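Local coordinates for putative pneumococcal surface protein (Streptococcus pneumoniae, PDB 4CNL) that binds choline through its repeat domain and so probably attaches to the choline-bearing teichoic acids of the pneumococcal cell wall, at residues N24-G28 / S29-K33; S47-Q50 / A51-L55; W163-G166 / G167-Y170; G172-G175 / V176-V180. All coordinates share one frame; numbering follows the deposited sequence. Where two conformers were deposited one is given.

Contact 1: residues N24-G28 / S29-K33; sequences NAWQG and SYYLK. With CHT (choline ion), chain I; CHT (choline ion), chain D.
Trp-26 and Tyr-31 face each other across a short hairpin, the edge of the tyrosine ring turned toward the indole face in a T-shaped pair with the planes at 66°. Tyr-31 CD1 comes within 3.6 Å of Trp-26 CE2, while Tyr-31 CB makes a CH-pi contact over the six-membered ring, 4.0 Å from its centroid. With CG anti to the backbone N (chi1 -176°), the tyrosine ring crosses the indole with CD1 against its face; CB is placed by the strand itself. The other face of the indole is given to a choline ion, whose methyl C6 lies 3.8 Å from Trp-26 CE3. On the reverse side of the hairpin the Tyr-30 ring carries methyl C7 of a second choline over its centre, and Leu-32 CD2 meets Gln-27 CB at 3.7 Å. Alternation along the strands separates these two faces. Gln-27 and Tyr-30 form a hydrogen-bonded pair closing a type II' turn, with Gly-28 at positive phi, and Leu-32 N donates to Ala-25 O at 2.8 Å. At the open end Asn-24 and Ala-25 both face Leu-32, a G1 bulge, and a water joins Asn-24 OD1 (2.6 Å) to Tyr-31 OH (2.8 Å). Farther out, Asp-46 accepts from Trp-26 NE1, which probably limits the indole's rotation, and Lys-33 forms a salt bridge with Glu-42. Among its neighbours the hairpin lies between two others: Gln-27 and Leu-32 rest on strands 4-8 and 11-15, and Tyr-31 packs against Ile-44 and Asp-46 of strand 42-46.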
loop_
_atom_site.group_PDB
_atom_site.type_symbol
_atom_site.label_atom_id
_atom_site.label_comp_id
_atom_site.label_asym_id
_atom_site.label_seq_id
_atom_site.Cartn_x
_atom_site.Cartn_y
_atom_site.Cartn_z
ATOM N N ASN A 24 24.468 -14.230 -10.285
ATOM C CA ASN A 24 23.058 -14.130 -10.686
ATOM C C ASN A 24 22.143 -15.055 -9.907
ATOM O O ASN A 24 21.342 -15.782 -10.500
ATOM C CB ASN A 24 22.886 -14.438 -12.176
ATOM C CG ASN A 24 23.731 -13.563 -13.054
ATOM O OD1 ASN A 24 23.546 -12.350 -13.095
ATOM N ND2 ASN A 24 24.664 -14.176 -13.780
ATOM N N ALA A 25 22.247 -15.037 -8.584
ATOM C CA ALA A 25 21.491 -15.981 -7.776
ATOM C C ALA A 25 21.415 -15.555 -6.331
ATOM O O ALA A 25 22.282 -14.837 -5.820
ATOM C CB ALA A 25 22.098 -17.381 -7.870
ATOM N N TRP A 26 20.373 -16.032 -5.668
ATOM C CA TRP A 26 20.233 -15.861 -4.240
ATOM C C TRP A 26 21.108 -16.832 -3.464
ATOM O O TRP A 26 21.311 -17.979 -3.873
ATOM C CB TRP A 26 18.776 -16.052 -3.824
ATOM C CG TRP A 26 17.904 -14.951 -4.330
ATOM C CD1 TRP A 26 17.245 -14.913 -5.523
ATOM C CD2 TRP A 26 17.637 -13.697 -3.677
ATOM N NE1 TRP A 26 16.566 -13.721 -5.646
ATOM C CE2 TRP A 26 16.791 -12.960 -4.529
ATOM C CE3 TRP A 26 18.013 -13.141 -2.447
ATOM C CZ2 TRP A 26 16.317 -11.687 -4.193
ATOM C CZ3 TRP A 26 17.554 -11.880 -2.116
ATOM C CH2 TRP A 26 16.705 -11.169 -2.984
ATOM N N GLN A 27 21.620 -16.351 -2.345
ATOM C CA GLN A 27 22.200 -17.196 -1.315
ATOM C C GLN A 27 21.606 -16.731 0.006
ATOM O O GLN A 27 21.943 -15.659 0.514
ATOM C CB GLN A 27 23.728 -17.118 -1.294
ATOM C CG GLN A 27 24.339 -17.785 -0.071
ATOM C CD GLN A 27 24.018 -19.256 0.005
ATOM O OE1 GLN A 27 23.771 -19.903 -1.014
ATOM N NE2 GLN A 27 24.027 -19.801 1.217
ATOM N N GLY A 28 20.686 -17.526 0.542
ATOM C CA GLY A 28 19.983 -17.126 1.744
ATOM C C GLY A 28 19.253 -15.824 1.468
ATOM O O GLY A 28 18.539 -15.709 0.472
ATOM N N SER A 29 19.471 -14.838 2.329
ATOM C CA SER A 29 18.801 -13.545 2.228
ATOM C C SER A 29 19.508 -12.561 1.294
ATOM O O SER A 29 19.077 -11.415 1.132
ATOM C CB SER A 29 18.671 -12.926 3.619
ATOM O OG SER A 29 17.949 -13.783 4.482
ATOM N N TYR A 30 20.585 -13.022 0.673
ATOM C CA TYR A 30 21.458 -12.161 -0.124
ATOM C C TYR A 30 21.420 -12.510 -1.595
ATOM O O TYR A 30 21.173 -13.659 -1.975
ATOM C CB TYR A 30 22.901 -12.264 0.394
ATOM C CG TYR A 30 22.972 -12.050 1.884
ATOM C CD1 TYR A 30 23.061 -10.769 2.411
ATOM C CD2 TYR A 30 22.907 -13.127 2.761
ATOM C CE1 TYR A 30 23.100 -10.561 3.781
ATOM C CE2 TYR A 30 22.947 -12.927 4.134
ATOM C CZ TYR A 30 23.048 -11.641 4.633
ATOM O OH TYR A 30 23.094 -11.433 5.992
ATOM N N TYR A 31 21.680 -11.514 -2.436
ATOM C CA TYR A 31 21.658 -11.730 -3.873
ATOM C C TYR A 31 23.023 -11.449 -4.491
ATOM O O TYR A 31 23.582 -10.374 -4.282
ATOM C CB TYR A 31 20.594 -10.836 -4.537
ATOM C CG TYR A 31 20.489 -11.110 -6.009
ATOM C CD1 TYR A 31 19.786 -12.219 -6.471
ATOM C CD2 TYR A 31 21.134 -10.296 -6.941
ATOM C CE1 TYR A 31 19.710 -12.507 -7.825
ATOM C CE2 TYR A 31 21.053 -10.566 -8.305
ATOM C CZ TYR A 31 20.344 -11.681 -8.736
ATOM O OH TYR A 31 20.259 -11.991 -10.077
ATOM N N LEU A 32 23.546 -12.410 -5.253
ATOM C CA LEU A 32 24.826 -12.243 -5.939
ATOM C C LEU A 32 24.587 -11.811 -7.379
ATOM O O LEU A 32 23.865 -12.472 -8.136
ATOM C CB LEU A 32 25.645 -13.539 -5.896
ATOM C CG LEU A 32 26.204 -14.031 -4.550
ATOM C CD1 LEU A 32 26.876 -12.914 -3.776
ATOM C CD2 LEU A 32 25.107 -14.696 -3.700
ATOM N N LYS A 33 25.196 -10.694 -7.759
ATOM C CA LYS A 33 24.958 -10.101 -9.073
ATOM C C LYS A 33 25.765 -10.793 -10.183
ATOM O O LYS A 33 26.400 -11.820 -9.954
ATOM C CB LYS A 33 25.268 -8.605 -9.012
ATOM C CG LYS A 33 24.374 -7.873 -8.017
ATOM C CD LYS A 33 24.609 -6.359 -8.000
ATOM C CE LYS A 33 25.940 -6.003 -7.353
ATOM N NZ LYS A 33 26.069 -4.522 -7.129
HETATM C C4 CHT I . 12.736 -15.402 0.357
HETATM C C5 CHT I . 12.870 -15.645 -1.143
HETATM C C6 CHT I . 15.232 -15.346 -1.164
HETATM C C7 CHT I . 13.942 -14.999 -3.119
HETATM C C8 CHT I . 13.813 -13.490 -1.320
HETATM O O6 CHT I . 13.355 -16.465 1.068
HETATM N N1 CHT I . 13.969 -14.872 -1.687
HETATM C C4 CHT D . 27.874 -8.795 5.383
HETATM C C5 CHT D . 27.544 -9.744 4.233
HETATM C C6 CHT D . 26.798 -11.210 5.939
HETATM C C7 CHT D . 26.859 -11.923 3.698
HETATM C C8 CHT D . 28.866 -11.588 4.894
HETATM O O6 CHT D . 27.064 -7.630 5.275
HETATM N N1 CHT D . 27.522 -11.117 4.695
HETATM O O HOH W 1 22.089 -10.668 -11.797
#

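Contact 2: residues S47-Q50 / A51-L55; sequences SSYQ and AWYYL. With CHT (choline ion), chain H; CHT (choline ion), chain I.
Tyr-49 is crossed by the hydroxyl end of Tyr-53, whose OH lies 3.3 Å from both CB and CG of Tyr-49. The two rings form an offset edge-to-face pair: the edge of Tyr-53 turns toward the face of Tyr-49, with planes at 80° and centroids 6.0 Å apart. Tyr-49 CB lies at the edge of the Tyr-53 ring, near its plane, 4.0 Å from CE1. The two side chains thus meet almost at right angles, and a choline ion touches both rings. Its methyl C7 lies over the face of Tyr-49, 3.5 Å from CZ and displaced toward the rim; its methyl C8 approaches Tyr-53 obliquely, 3.7 Å from CE2. In Tyr-49 the ring carbon CG is opposite the carbonyl carbon (chi1 -75°), which turns a ring face to the ion. The backbone reverses between the two tyrosines: residues 47-49 have helical angles, Gln-50 has a positive phi, and Gln-50 and Ala-51 both face Asp-46 in a G1 bulge. Asp-46 also accepts a hydrogen bond from Ser-48 OG, and Trp-26 meets Tyr-53 edge-to-face to extend the aromatic wall. Farther along the strand, a different choline lies over one face of the Trp-52 indole, its methyl C6 3.8 Å from CE2. No hydrogen bond links segments 47-50 and 51-55. What Tyr-49 and Tyr-53 offer their ion is ring surface; a quaternary ammonium has no N-H to donate, and cation-pi attraction and methyl packing probably dominate here.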
loop_
_atom_site.group_PDB
_atom_site.type_symbol
_atom_site.label_atom_id
_atom_site.label_comp_id
_atom_site.label_asym_id
_atom_site.label_seq_id
_atom_site.Cartn_x
_atom_site.Cartn_y
_atom_site.Cartn_z
ATOM N N SER A 47 14.234 -12.197 -12.660
ATOM C CA SER A 47 13.365 -12.647 -13.741
ATOM C C SER A 47 12.706 -13.978 -13.405
ATOM O O SER A 47 11.646 -14.303 -13.941
ATOM C CB SER A 47 14.146 -12.766 -15.051
ATOM O OG SER A 47 14.568 -11.496 -15.515
ATOM N N SER A 48 13.325 -14.740 -12.506
ATOM C CA SER A 48 12.814 -16.066 -12.165
ATOM C C SER A 48 11.670 -16.001 -11.159
ATOM O O SER A 48 10.821 -16.895 -11.121
ATOM C CB SER A 48 13.941 -16.955 -11.627
ATOM O OG SER A 48 14.523 -16.412 -10.453
ATOM N N TYR A 49 11.648 -14.948 -10.343
ATOM C CA TYR A 49 10.547 -14.726 -9.408
ATOM C C TYR A 49 9.551 -13.715 -9.955
ATOM O O TYR A 49 8.520 -13.467 -9.331
ATOM C CB TYR A 49 11.065 -14.236 -8.050
ATOM C CG TYR A 49 11.704 -15.308 -7.197
ATOM C CD1 TYR A 49 10.945 -16.061 -6.310
ATOM C CD2 TYR A 49 13.064 -15.561 -7.270
ATOM C CE1 TYR A 49 11.526 -17.039 -5.525
ATOM C CE2 TYR A 49 13.653 -16.540 -6.492
ATOM C CZ TYR A 49 12.879 -17.273 -5.621
ATOM O OH TYR A 49 13.464 -18.246 -4.843
ATOM N N GLN A 50 9.878 -13.140 -11.111
ATOM C CA GLN A 50 9.087 -12.086 -11.734
ATOM C C GLN A 50 8.763 -10.962 -10.748
ATOM O O GLN A 50 7.604 -10.578 -10.597
ATOM C CB GLN A 50 7.793 -12.657 -12.325
ATOM C CG GLN A 50 7.984 -13.454 -13.606
ATOM C CD GLN A 50 8.077 -14.949 -13.371
ATOM O OE1 GLN A 50 8.690 -15.405 -12.406
ATOM N NE2 GLN A 50 7.457 -15.723 -14.256
ATOM N N ALA A 51 9.787 -10.443 -10.075
ATOM C CA ALA A 51 9.575 -9.448 -9.027
ATOM C C ALA A 51 10.811 -8.608 -8.738
ATOM O O ALA A 51 11.944 -9.049 -8.919
ATOM C CB ALA A 51 9.105 -10.130 -7.746
ATOM N N TRP A 52 10.575 -7.383 -8.293
ATOM C CA TRP A 52 11.622 -6.535 -7.762
ATOM C C TRP A 52 11.887 -6.852 -6.294
ATOM O O TRP A 52 10.957 -7.123 -5.525
ATOM C CB TRP A 52 11.237 -5.057 -7.862
ATOM C CG TRP A 52 11.256 -4.476 -9.231
ATOM C CD1 TRP A 52 10.187 -4.301 -10.068
ATOM C CD2 TRP A 52 12.400 -3.963 -9.924
ATOM N NE1 TRP A 52 10.602 -3.717 -11.241
ATOM C CE2 TRP A 52 11.955 -3.498 -11.176
ATOM C CE3 TRP A 52 13.759 -3.850 -9.602
ATOM C CZ2 TRP A 52 12.818 -2.930 -12.112
ATOM C CZ3 TRP A 52 14.614 -3.283 -10.532
ATOM C CH2 TRP A 52 14.140 -2.835 -11.771
ATOM N N TYR A 53 13.156 -6.763 -5.912
ATOM C CA TYR A 53 13.585 -6.892 -4.517
ATOM C C TYR A 53 14.510 -5.746 -4.164
ATOM O O TYR A 53 15.229 -5.250 -5.028
ATOM C CB TYR A 53 14.314 -8.220 -4.292
ATOM C CG TYR A 53 13.456 -9.434 -4.527
ATOM C CD1 TYR A 53 13.277 -9.950 -5.813
ATOM C CD2 TYR A 53 12.825 -10.065 -3.468
ATOM C CE1 TYR A 53 12.491 -11.074 -6.022
ATOM C CE2 TYR A 53 12.035 -11.180 -3.667
ATOM C CZ TYR A 53 11.870 -11.676 -4.942
ATOM O OH TYR A 53 11.085 -12.792 -5.135
ATOM N N TYR A 54 14.488 -5.323 -2.904
ATOM C CA TYR A 54 15.433 -4.321 -2.427
ATOM C C TYR A 54 16.415 -4.931 -1.449
ATOM O O TYR A 54 16.022 -5.428 -0.392
ATOM C CB TYR A 54 14.727 -3.143 -1.757
ATOM C CG TYR A 54 15.715 -2.055 -1.421
ATOM C CD1 TYR A 54 16.259 -1.263 -2.426
ATOM C CD2 TYR A 54 16.150 -1.856 -0.122
ATOM C CE1 TYR A 54 17.187 -0.283 -2.140
ATOM C CE2 TYR A 54 17.085 -0.872 0.176
ATOM C CZ TYR A 54 17.592 -0.090 -0.838
ATOM O OH TYR A 54 18.517 0.883 -0.556
ATOM N N LEU A 55 17.698 -4.898 -1.804
ATOM C CA LEU A 55 18.724 -5.342 -0.873
ATOM C C LEU A 55 19.173 -4.174 0.002
ATOM O O LEU A 55 19.571 -3.119 -0.498
ATOM C CB LEU A 55 19.911 -5.964 -1.617
ATOM C CG LEU A 55 19.618 -7.279 -2.353
ATOM C CD1 LEU A 55 18.792 -8.263 -1.488
ATOM C CD2 LEU A 55 18.954 -7.036 -3.717
HETATM C C4 CHT H . 12.598 2.623 -8.891
HETATM C C5 CHT H . 11.458 1.674 -9.271
HETATM C C6 CHT H . 10.699 -0.558 -9.140
HETATM C C7 CHT H . 12.999 -0.087 -9.039
HETATM C C8 CHT H . 11.599 0.479 -7.233
HETATM O O6 CHT H . 12.290 3.948 -9.307
HETATM N N1 CHT H . 11.688 0.376 -8.666
HETATM C C4 CHT I . 12.736 -15.402 0.357
HETATM C C5 CHT I . 12.870 -15.645 -1.143
HETATM C C6 CHT I . 15.232 -15.346 -1.164
HETATM C C7 CHT I . 13.942 -14.999 -3.119
HETATM C C8 CHT I . 13.813 -13.490 -1.320
HETATM O O6 CHT I . 13.355 -16.465 1.068
HETATM N N1 CHT I . 13.969 -14.872 -1.687
#

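Contact 3: residues W163-G166 / G167-Y170; sequences WVDG and GRYY. With CHT (choline ion), chain E.
The last beta hairpin of the choline-binding repeats turns here through a type I' turn from Asp-165 to Arg-168, with glycines at both central positions. Arg-168 clasps Asp-165 side-on: NE donates to the Asp-165 backbone O at 2.8 Å, nearly straight at 173°, and NH2 forms a salt bridge with OD1, also 2.8 Å. The carboxylate is met from above its plane, whereas both acceptors lie near the guanidinium plane. A bend at chi3 (-69°) folds the arginine back over the turn. Next to the turn, Val-164 and Tyr-169 exchange two backbone hydrogen bonds, and Arg-168 and Tyr-169 both face Val-164 in a classic bulge. On one side of the hairpin Tyr-170 CB makes a CH-pi contact over the Trp-163 six-membered ring, 3.6 Å from its centroid. On the other, the Tyr-169 ring runs beside the Asp-165 carboxylate, its CE2 3.7 Å from OD2, and offers a face to choline methyl C7. Asp-165 OD2 also accepts from Trp-146 NE1, and Trp-146 and Trp-177 each meet Tyr-169 edge-to-face. The hairpin backs onto strand 150-152, where Val-164 and Asp-165 touch Tyr-151.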
loop_
_atom_site.group_PDB
_atom_site.type_symbol
_atom_site.label_atom_id
_atom_site.label_comp_id
_atom_site.label_asym_id
_atom_site.label_seq_id
_atom_site.Cartn_x
_atom_site.Cartn_y
_atom_site.Cartn_z
ATOM N N TRP A 163 -33.995 17.277 0.061
ATOM C CA TRP A 163 -34.807 16.133 0.435
ATOM C C TRP A 163 -34.154 14.866 -0.097
ATOM O O TRP A 163 -33.752 14.808 -1.258
ATOM C CB TRP A 163 -36.225 16.293 -0.109
ATOM C CG TRP A 163 -36.963 17.367 0.609
ATOM C CD1 TRP A 163 -36.963 18.702 0.316
ATOM C CD2 TRP A 163 -37.784 17.208 1.765
ATOM N NE1 TRP A 163 -37.747 19.384 1.220
ATOM C CE2 TRP A 163 -38.260 18.487 2.121
ATOM C CE3 TRP A 163 -38.163 16.108 2.538
ATOM C CZ2 TRP A 163 -39.098 18.691 3.213
ATOM C CZ3 TRP A 163 -39.002 16.314 3.619
ATOM C CH2 TRP A 163 -39.452 17.590 3.949
ATOM N N VAL A 164 -34.035 13.860 0.758
ATOM C CA VAL A 164 -33.302 12.642 0.417
ATOM C C VAL A 164 -34.066 11.382 0.783
ATOM O O VAL A 164 -35.053 11.437 1.524
ATOM C CB VAL A 164 -31.937 12.574 1.140
ATOM C CG1 VAL A 164 -31.077 13.800 0.818
ATOM C CG2 VAL A 164 -32.137 12.433 2.640
ATOM N N ASP A 165 -33.572 10.250 0.276
ATOM C CA ASP A 165 -34.057 8.918 0.641
ATOM C C ASP A 165 -35.523 8.764 0.247
ATOM O O ASP A 165 -36.405 8.693 1.105
ATOM C CB ASP A 165 -33.858 8.672 2.139
ATOM C CG ASP A 165 -34.093 7.236 2.532
ATOM O OD1 ASP A 165 -34.296 6.393 1.633
ATOM O OD2 ASP A 165 -34.059 6.948 3.749
ATOM N N GLY A 166 -35.768 8.720 -1.060
ATOM C CA GLY A 166 -37.120 8.638 -1.587
ATOM C C GLY A 166 -37.891 9.908 -1.305
ATOM O O GLY A 166 -39.117 9.880 -1.173
ATOM N N GLY A 167 -37.165 11.018 -1.186
ATOM C CA GLY A 167 -37.762 12.310 -0.895
ATOM C C GLY A 167 -38.502 12.399 0.432
ATOM O O GLY A 167 -39.415 13.220 0.576
ATOM N N ARG A 168 -38.118 11.567 1.400
ATOM C CA ARG A 168 -38.844 11.484 2.668
ATOM C C ARG A 168 -38.255 12.336 3.791
ATOM O O ARG A 168 -38.970 12.714 4.722
ATOM C CB ARG A 168 -38.921 10.025 3.133
ATOM C CG ARG A 168 -39.824 9.178 2.254
ATOM C CD ARG A 168 -39.755 7.724 2.642
ATOM N NE ARG A 168 -38.440 7.152 2.308
ATOM C CZ ARG A 168 -38.090 5.900 2.583
ATOM N NH1 ARG A 168 -38.949 5.106 3.201
ATOM N NH2 ARG A 168 -36.885 5.442 2.246
ATOM N N TYR A 169 -36.957 12.629 3.711
ATOM C CA TYR A 169 -36.253 13.275 4.815
ATOM C C TYR A 169 -35.554 14.535 4.352
ATOM O O TYR A 169 -34.926 14.543 3.289
ATOM C CB TYR A 169 -35.213 12.333 5.421
ATOM C CG TYR A 169 -35.776 11.088 6.046
ATOM C CD1 TYR A 169 -36.177 11.085 7.377
ATOM C CD2 TYR A 169 -35.901 9.914 5.317
ATOM C CE1 TYR A 169 -36.693 9.950 7.964
ATOM C CE2 TYR A 169 -36.415 8.767 5.901
ATOM C CZ TYR A 169 -36.809 8.796 7.226
ATOM O OH TYR A 169 -37.329 7.672 7.831
ATOM N N TYR A 170 -35.648 15.593 5.148
ATOM C CA TYR A 170 -34.970 16.841 4.822
ATOM C C TYR A 170 -33.689 16.979 5.632
ATOM O O TYR A 170 -33.707 16.953 6.874
ATOM C CB TYR A 170 -35.884 18.052 5.076
ATOM C CG TYR A 170 -35.133 19.352 4.898
ATOM C CD1 TYR A 170 -34.895 19.867 3.625
ATOM C CD2 TYR A 170 -34.631 20.041 5.998
ATOM C CE1 TYR A 170 -34.178 21.053 3.458
ATOM C CE2 TYR A 170 -33.916 21.219 5.838
ATOM C CZ TYR A 170 -33.693 21.712 4.564
ATOM O OH TYR A 170 -32.977 22.885 4.409
HETATM C C4 CHT E . -33.700 7.299 8.744
HETATM C C5 CHT E . -32.373 7.540 9.451
HETATM C C6 CHT E . -31.132 9.220 10.532
HETATM C C7 CHT E . -33.014 9.780 9.224
HETATM C C8 CHT E . -33.293 8.661 11.282
HETATM O O6 CHT E . -33.630 6.037 8.098
HETATM N N1 CHT E . -32.449 8.809 10.126
#

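Contact 4: residues G172-G175 / V176-V180; sequences GADG and VWKEV. With CHT (choline ion), chain E.
Asp-174 reaches forward over the chain that follows it and binds both Val-176 and Lys-178. Its CG lies between the backbone N and the carbonyl carbon (chi1 60°), a setting that brings the carboxylate over the backbone just beyond the turn. There OD1 accepts the Val-176 N-H at 3.0 Å, the donor arriving from above the carboxylate plane. OD2 takes Lys-178 NZ on its syn lone pair, a salt bridge of 3.1 Å. The lysine chain is extended until its last torsion, where a bend (chi4 -60°) turns NZ toward the acid. Between the two polar links, the apolar branch CG2 of Val-176 lies against the carboxylate, 3.8 Å from Asp-174 CG. A water donates to both Asp-174 OD1 (2.6 Å) and Val-176 O (2.7 Å), so that OD1 receives the water as well as the Val-176 N-H; with the lysine on OD2, this would probably stabilise the ionised acid. Backbone bonds tie the ends together: Gly-175 N donates to Gly-172 O across a type I turn, and Gly-172 N to Val-176 O at 3.2 Å. Trp-177, by contrast, turns away from the turn. Its CG is trans to the backbone N (chi1 180°), carrying the indole to the choline ion, whose methyls C7 and C8 lie against it, C7 over its face. Glu-179 CA covers the opposite face of the indole. The arrangement is that of the connecting turn after a repeat hairpin, delivering an aromatic residue to a choline site, here the last along the chain.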
loop_
_atom_site.group_PDB
_atom_site.type_symbol
_atom_site.label_atom_id
_atom_site.label_comp_id
_atom_site.label_asym_id
_atom_site.label_seq_id
_atom_site.Cartn_x
_atom_site.Cartn_y
_atom_site.Cartn_z
ATOM N N GLY A 172 -30.658 19.619 6.539
ATOM C CA GLY A 172 -30.321 21.034 6.475
ATOM C C GLY A 172 -28.991 21.282 5.795
ATOM O O GLY A 172 -28.321 20.337 5.361
ATOM N N ALA A 173 -28.603 22.552 5.681
ATOM C CA ALA A 173 -27.348 22.883 5.006
ATOM C C ALA A 173 -26.137 22.218 5.658
ATOM O O ALA A 173 -25.150 21.940 4.975
ATOM C CB ALA A 173 -27.155 24.385 4.965
ATOM N N ASP A 174 -26.197 21.956 6.965
ATOM C CA ASP A 174 -25.084 21.299 7.652
ATOM C C ASP A 174 -25.043 19.774 7.419
ATOM O O ASP A 174 -24.115 19.098 7.871
ATOM C CB ASP A 174 -25.114 21.612 9.159
ATOM C CG ASP A 174 -26.388 21.142 9.848
ATOM O OD1 ASP A 174 -27.243 20.511 9.196
ATOM O OD2 ASP A 174 -26.535 21.412 11.067
ATOM N N GLY A 175 -26.027 19.250 6.692
ATOM C CA GLY A 175 -26.078 17.832 6.373
ATOM C C GLY A 175 -26.888 17.004 7.351
ATOM O O GLY A 175 -27.146 15.825 7.110
ATOM N N VAL A 176 -27.320 17.620 8.441
ATOM C CA VAL A 176 -27.963 16.863 9.518
ATOM C C VAL A 176 -29.472 16.745 9.347
ATOM O O VAL A 176 -30.160 17.751 9.145
ATOM C CB VAL A 176 -27.686 17.511 10.895
ATOM C CG1 VAL A 176 -28.424 16.755 12.000
ATOM C CG2 VAL A 176 -26.197 17.546 11.171
ATOM N N TRP A 177 -29.993 15.523 9.421
ATOM C CA TRP A 177 -31.430 15.355 9.604
ATOM C C TRP A 177 -31.739 15.640 11.070
ATOM O O TRP A 177 -31.326 14.890 11.957
ATOM C CB TRP A 177 -31.892 13.951 9.222
ATOM C CG TRP A 177 -33.368 13.780 9.423
ATOM C CD1 TRP A 177 -34.363 14.378 8.714
ATOM C CD2 TRP A 177 -34.008 12.981 10.425
ATOM N NE1 TRP A 177 -35.595 13.985 9.200
ATOM C CE2 TRP A 177 -35.401 13.134 10.257
ATOM C CE3 TRP A 177 -33.539 12.159 11.452
ATOM C CZ2 TRP A 177 -36.326 12.482 11.069
ATOM C CZ3 TRP A 177 -34.464 11.516 12.259
ATOM C CH2 TRP A 177 -35.837 11.680 12.061
ATOM N N LYS A 178 -32.442 16.734 11.332
ATOM C CA LYS A 178 -32.708 17.106 12.716
ATOM C C LYS A 178 -33.960 16.377 13.181
ATOM O O LYS A 178 -35.061 16.633 12.691
ATOM C CB LYS A 178 -32.827 18.627 12.857
ATOM C CG LYS A 178 -31.483 19.338 12.584
ATOM C CD LYS A 178 -31.413 20.730 13.190
ATOM C CE LYS A 178 -30.198 21.505 12.682
ATOM N NZ LYS A 178 -28.888 20.851 12.996
ATOM N N GLU A 179 -33.767 15.443 14.110
ATOM C CA GLU A 179 -34.839 14.578 14.586
ATOM C C GLU A 179 -35.766 15.288 15.567
ATOM O O GLU A 179 -35.397 15.532 16.716
ATOM C CB GLU A 179 -34.261 13.330 15.243
ATOM C CG GLU A 179 -35.325 12.363 15.730
ATOM C CD GLU A 179 -34.787 10.961 15.927
ATOM O OE1 GLU A 179 -33.578 10.820 16.212
ATOM O OE2 GLU A 179 -35.573 10.001 15.786
ATOM N N VAL A 180 -36.961 15.634 15.099
ATOM C CA VAL A 180 -37.996 16.185 15.960
ATOM C C VAL A 180 -39.248 15.340 15.791
ATOM O O VAL A 180 -39.943 15.444 14.778
ATOM C CB VAL A 180 -38.309 17.667 15.631
ATOM C CG1 VAL A 180 -39.432 18.198 16.522
ATOM C CG2 VAL A 180 -37.049 18.529 15.761
HETATM C C4 CHT E . -33.700 7.299 8.744
HETATM C C5 CHT E . -32.373 7.540 9.451
HETATM C C6 CHT E . -31.132 9.220 10.532
HETATM C C7 CHT E . -33.014 9.780 9.224
HETATM C C8 CHT E . -33.293 8.661 11.282
HETATM O O6 CHT E . -33.630 6.037 8.098
HETATM N N1 CHT E . -32.449 8.809 10.126
HETATM O O HOH W 2 -29.767 20.298 9.811
#

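The four contacts form two neighbouring pairs near opposite ends of an elongated chain, with the centres of contacts 1 and 3 about 64 Å apart. Contacts 1 and 2 share one choline ion and touch through Trp-26 and Tyr-53; contacts 3 and 4 share another and touch through Tyr-169 and Trp-177. Contacts 1 and 3 are surface hairpins, each pairing a tryptophan with a tyrosine on one side, but a salt bridge fastens only the turn of contact 3. Contact 2, partly buried, relies on aromatic groups without a hydrogen bond between its segments. Contact 4, at the surface and outside regular strands, is held mainly by polar links around one aspartate.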